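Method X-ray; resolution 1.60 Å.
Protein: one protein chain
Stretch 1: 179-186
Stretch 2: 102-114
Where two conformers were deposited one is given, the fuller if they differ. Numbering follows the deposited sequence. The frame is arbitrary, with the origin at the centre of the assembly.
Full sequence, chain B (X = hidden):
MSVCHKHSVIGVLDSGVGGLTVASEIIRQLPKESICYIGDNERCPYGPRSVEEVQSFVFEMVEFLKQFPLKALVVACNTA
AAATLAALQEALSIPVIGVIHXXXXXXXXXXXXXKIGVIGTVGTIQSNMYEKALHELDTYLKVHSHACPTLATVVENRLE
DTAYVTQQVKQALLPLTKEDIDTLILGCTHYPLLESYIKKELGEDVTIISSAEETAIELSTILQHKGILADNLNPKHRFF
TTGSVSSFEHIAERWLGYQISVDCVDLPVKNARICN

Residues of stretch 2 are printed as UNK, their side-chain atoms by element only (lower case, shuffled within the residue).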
# COMPACT_ATOMS: atom_id res chain seq x y z
N GLU B 179 17.17 19.44 -8.19
CA GLU B 179 16.44 19.51 -6.93
C GLU B 179 16.82 18.39 -5.98
O GLU B 179 17.28 17.32 -6.38
CB GLU B 179 14.94 19.44 -7.22
CG GLU B 179 14.44 20.54 -8.17
CD GLU B 179 14.47 21.92 -7.56
OE1 GLU B 179 14.19 22.90 -8.30
OE2 GLU B 179 14.75 22.05 -6.34
N ASP B 180 16.64 18.66 -4.70
CA ASP B 180 16.93 17.70 -3.67
C ASP B 180 15.66 16.87 -3.43
O ASP B 180 14.69 17.35 -2.82
CB ASP B 180 17.33 18.46 -2.40
CG ASP B 180 17.67 17.55 -1.24
OD1 ASP B 180 17.71 16.30 -1.39
OD2 ASP B 180 17.93 18.10 -0.14
N ILE B 181 15.63 15.66 -3.99
CA ILE B 181 14.51 14.74 -3.76
C ILE B 181 15.08 13.35 -3.49
O ILE B 181 16.20 13.06 -3.89
CB ILE B 181 13.57 14.62 -5.00
CG1 ILE B 181 14.34 14.09 -6.22
CG2 ILE B 181 12.91 15.94 -5.29
CD1 ILE B 181 13.37 13.71 -7.36
N ASP B 182 14.33 12.49 -2.80
CA ASP B 182 14.79 11.13 -2.62
C ASP B 182 13.72 10.14 -3.10
O ASP B 182 13.89 8.94 -2.98
CB ASP B 182 15.18 10.84 -1.15
CG ASP B 182 13.99 10.84 -0.18
OD1 ASP B 182 12.84 11.09 -0.59
OD2 ASP B 182 14.25 10.58 1.02
N THR B 183 12.65 10.68 -3.68
CA THR B 183 11.53 9.88 -4.17
C THR B 183 10.97 10.54 -5.44
O THR B 183 10.91 11.76 -5.50
CB THR B 183 10.43 9.85 -3.07
OG1 THR B 183 10.99 9.30 -1.86
CG2 THR B 183 9.21 9.01 -3.51
N LEU B 184 10.58 9.76 -6.44
CA LEU B 184 10.01 10.31 -7.67
C LEU B 184 8.78 9.50 -8.04
O LEU B 184 8.86 8.28 -8.20
CB LEU B 184 11.01 10.22 -8.84
CG LEU B 184 10.35 10.63 -10.18
CD1 LEU B 184 10.21 12.13 -10.21
CD2 LEU B 184 11.16 10.12 -11.37
N ILE B 185 7.65 10.18 -8.17
CA ILE B 185 6.42 9.51 -8.57
C ILE B 185 6.28 9.57 -10.09
O ILE B 185 6.35 10.65 -10.70
CB ILE B 185 5.19 10.19 -7.95
CG1 ILE B 185 5.27 10.11 -6.41
CG2 ILE B 185 3.88 9.51 -8.49
CD1 ILE B 185 4.22 10.98 -5.70
N LEU B 186 6.13 8.40 -10.73
CA LEU B 186 5.89 8.37 -12.18
C LEU B 186 4.40 8.65 -12.37
O LEU B 186 3.57 7.71 -12.43
CB LEU B 186 6.25 6.99 -12.73
CG LEU B 186 7.68 6.52 -12.50
CD1 LEU B 186 7.90 5.17 -13.22
CD2 LEU B 186 8.66 7.57 -13.04
N UNK B 102 -2.86 6.95 -4.73
CA UNK B 102 -2.06 5.79 -4.32
C UNK B 102 -0.57 6.07 -4.47
O UNK B 102 0.23 5.63 -3.64
c UNK B 102 -3.95 5.03 -5.51
c UNK B 102 -3.89 6.58 -5.71
c UNK B 102 -2.53 4.67 -5.28
N UNK B 103 -0.20 6.83 -5.51
CA UNK B 103 1.20 7.17 -5.73
C UNK B 103 1.72 8.12 -4.64
O UNK B 103 2.84 7.95 -4.15
N UNK B 104 0.91 9.11 -4.28
CA UNK B 104 1.28 10.05 -3.21
C UNK B 104 1.46 9.29 -1.89
O UNK B 104 2.44 9.51 -1.16
c UNK B 104 0.21 11.12 -3.03
N UNK B 105 0.53 8.38 -1.60
CA UNK B 105 0.60 7.62 -0.35
C UNK B 105 1.89 6.79 -0.28
O UNK B 105 2.56 6.71 0.76
n UNK B 105 -3.95 7.69 1.57
c UNK B 105 -2.21 5.39 1.19
c UNK B 105 -1.01 6.36 1.18
n UNK B 105 -3.30 5.83 0.31
n UNK B 105 -5.03 7.19 -0.41
c UNK B 105 -4.09 6.90 0.50
c UNK B 105 -0.64 6.71 -0.26
N UNK B 106 2.24 6.14 -1.39
CA UNK B 106 3.43 5.33 -1.42
C UNK B 106 4.69 6.21 -1.29
O UNK B 106 5.70 5.79 -0.70
c UNK B 106 3.47 4.51 -2.75
N UNK B 107 4.63 7.41 -1.85
CA UNK B 107 5.77 8.33 -1.76
C UNK B 107 6.04 8.68 -0.29
O UNK B 107 7.20 8.74 0.15
c UNK B 107 5.48 9.60 -2.58
N UNK B 108 4.98 8.91 0.47
CA UNK B 108 5.12 9.23 1.90
C UNK B 108 5.73 8.03 2.63
O UNK B 108 6.55 8.18 3.54
c UNK B 108 1.97 11.47 2.41
c UNK B 108 3.76 9.62 4.04
c UNK B 108 3.35 11.00 1.99
c UNK B 108 3.73 9.60 2.51
N UNK B 109 5.35 6.82 2.22
CA UNK B 109 5.90 5.62 2.85
C UNK B 109 7.41 5.44 2.61
O UNK B 109 8.16 5.06 3.52
c UNK B 109 4.97 1.88 2.28
c UNK B 109 5.79 0.61 2.45
n UNK B 109 5.59 -0.28 1.26
c UNK B 109 5.66 3.07 2.93
c UNK B 109 5.13 4.39 2.35
N UNK B 110 7.88 5.75 1.40
CA UNK B 110 9.28 5.51 1.09
C UNK B 110 10.25 6.67 1.31
O UNK B 110 11.46 6.43 1.41
c UNK B 110 9.17 6.07 -1.38
c UNK B 110 8.64 3.79 -0.60
c UNK B 110 9.49 5.00 -0.37
N UNK B 111 9.74 7.90 1.40
CA UNK B 111 10.66 9.03 1.57
C UNK B 111 11.26 9.03 2.96
O UNK B 111 10.61 8.65 3.94
c UNK B 111 8.90 10.68 2.35
o UNK B 111 10.93 11.47 1.32
c UNK B 111 9.96 10.40 1.31
N UNK B 112 12.53 9.40 3.01
CA UNK B 112 13.23 9.51 4.28
C UNK B 112 13.43 10.99 4.60
O UNK B 112 13.42 11.38 5.76
c UNK B 112 15.92 5.17 3.90
c UNK B 112 14.53 7.30 4.00
c UNK B 112 14.60 8.81 4.20
n UNK B 112 15.45 4.81 2.52
c UNK B 112 15.93 6.68 4.12
N UNK B 113 13.58 11.81 3.55
CA UNK B 113 13.81 13.26 3.68
C UNK B 113 12.57 14.15 3.58
O UNK B 113 12.62 15.34 3.90
c UNK B 113 17.72 14.74 1.98
n UNK B 113 18.82 15.16 1.04
c UNK B 113 14.80 13.73 2.60
c UNK B 113 16.09 12.92 2.52
c UNK B 113 17.05 13.46 1.49
N UNK B 114 11.47 13.57 3.12
CA UNK B 114 10.25 14.33 2.93
C UNK B 114 10.34 15.26 1.73
O UNK B 114 9.73 16.30 1.74
O HOH W 1 13.13 7.12 -0.67

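Position 102 has three side-chain carbons that close a ring onto the backbone N. Nothing on stretch 1 is in reach. It is Pro102.

Position 103 has no side-chain atoms. Its backbone O lies 3.7 Å from Ile185 CD1, and an ideal CB would stand a tight 3.3 Å from Ile185 CG2. It is Gly103, and the missing side chain leaves room for the isoleucine.

Position 104 has one carbon, pointing away. Its CA is 4.0 Å from Ile185 CD1. It is Ala104.

Position 105 has three carbons, a nitrogen, then a carbon carrying two more nitrogens. It points away from the strand, and its nitrogens are hydrogen-bonded elsewhere in the structure. It is Arg105.

Position 106 has one carbon, directed sideways and touching nothing on stretch 1. It is Ala106.

Position 107 also has one carbon, but it points toward the strand. This CB lies 3.6 Å from Ile185 CD1 and 3.9 Å from Thr183 CG2. It is Ala107.

Position 108 has four carbons, forked at the first, with one arm two carbons long. It points away. It is Ile108.

Position 109 has four carbons in a row ending in nitrogen, out of reach of stretch 1. It is Lys109.

Position 110 has one carbon carrying two more. One of these is 3.6 Å from Thr183 CG2. It is Val110.

Position 111 has one carbon carrying an oxygen and a carbon. The oxygen lies 2.7 Å from Asp182 OD1 and donates a hydrogen bond to it. It is Thr111, the first residue to leave helical geometry.

Position 112 has four carbons and a terminal nitrogen. The chain end leads away, but the backbone N donates to Asp182 OD2 at 2.9 Å. It is Lys112.

Position 113 has the same atoms. Its terminal nitrogen is 2.9 Å from Asp180 OD1, forming a salt bridge, and its backbone N donates to Asp182 OD2 at 2.9 Å. It is Lys113.

Position 114 has no side-chain atoms, and its N donates to Thr111 OG1 at 2.8 Å. It is Gly114; its positive phi by itself favours glycine.

The contact has an apolar part and a polar part. The axes of strand and helix run nearly antiparallel and approach to 8.8 Å. Small residues on the helix let Ile185 and Thr183 pack close. Beyond the helix, the Asp182 carboxylate gathers three hydrogen bonds from consecutive residues, so it holds the exiting chain.

Stretch 2 (102-114) PGARAAIKVTKKG
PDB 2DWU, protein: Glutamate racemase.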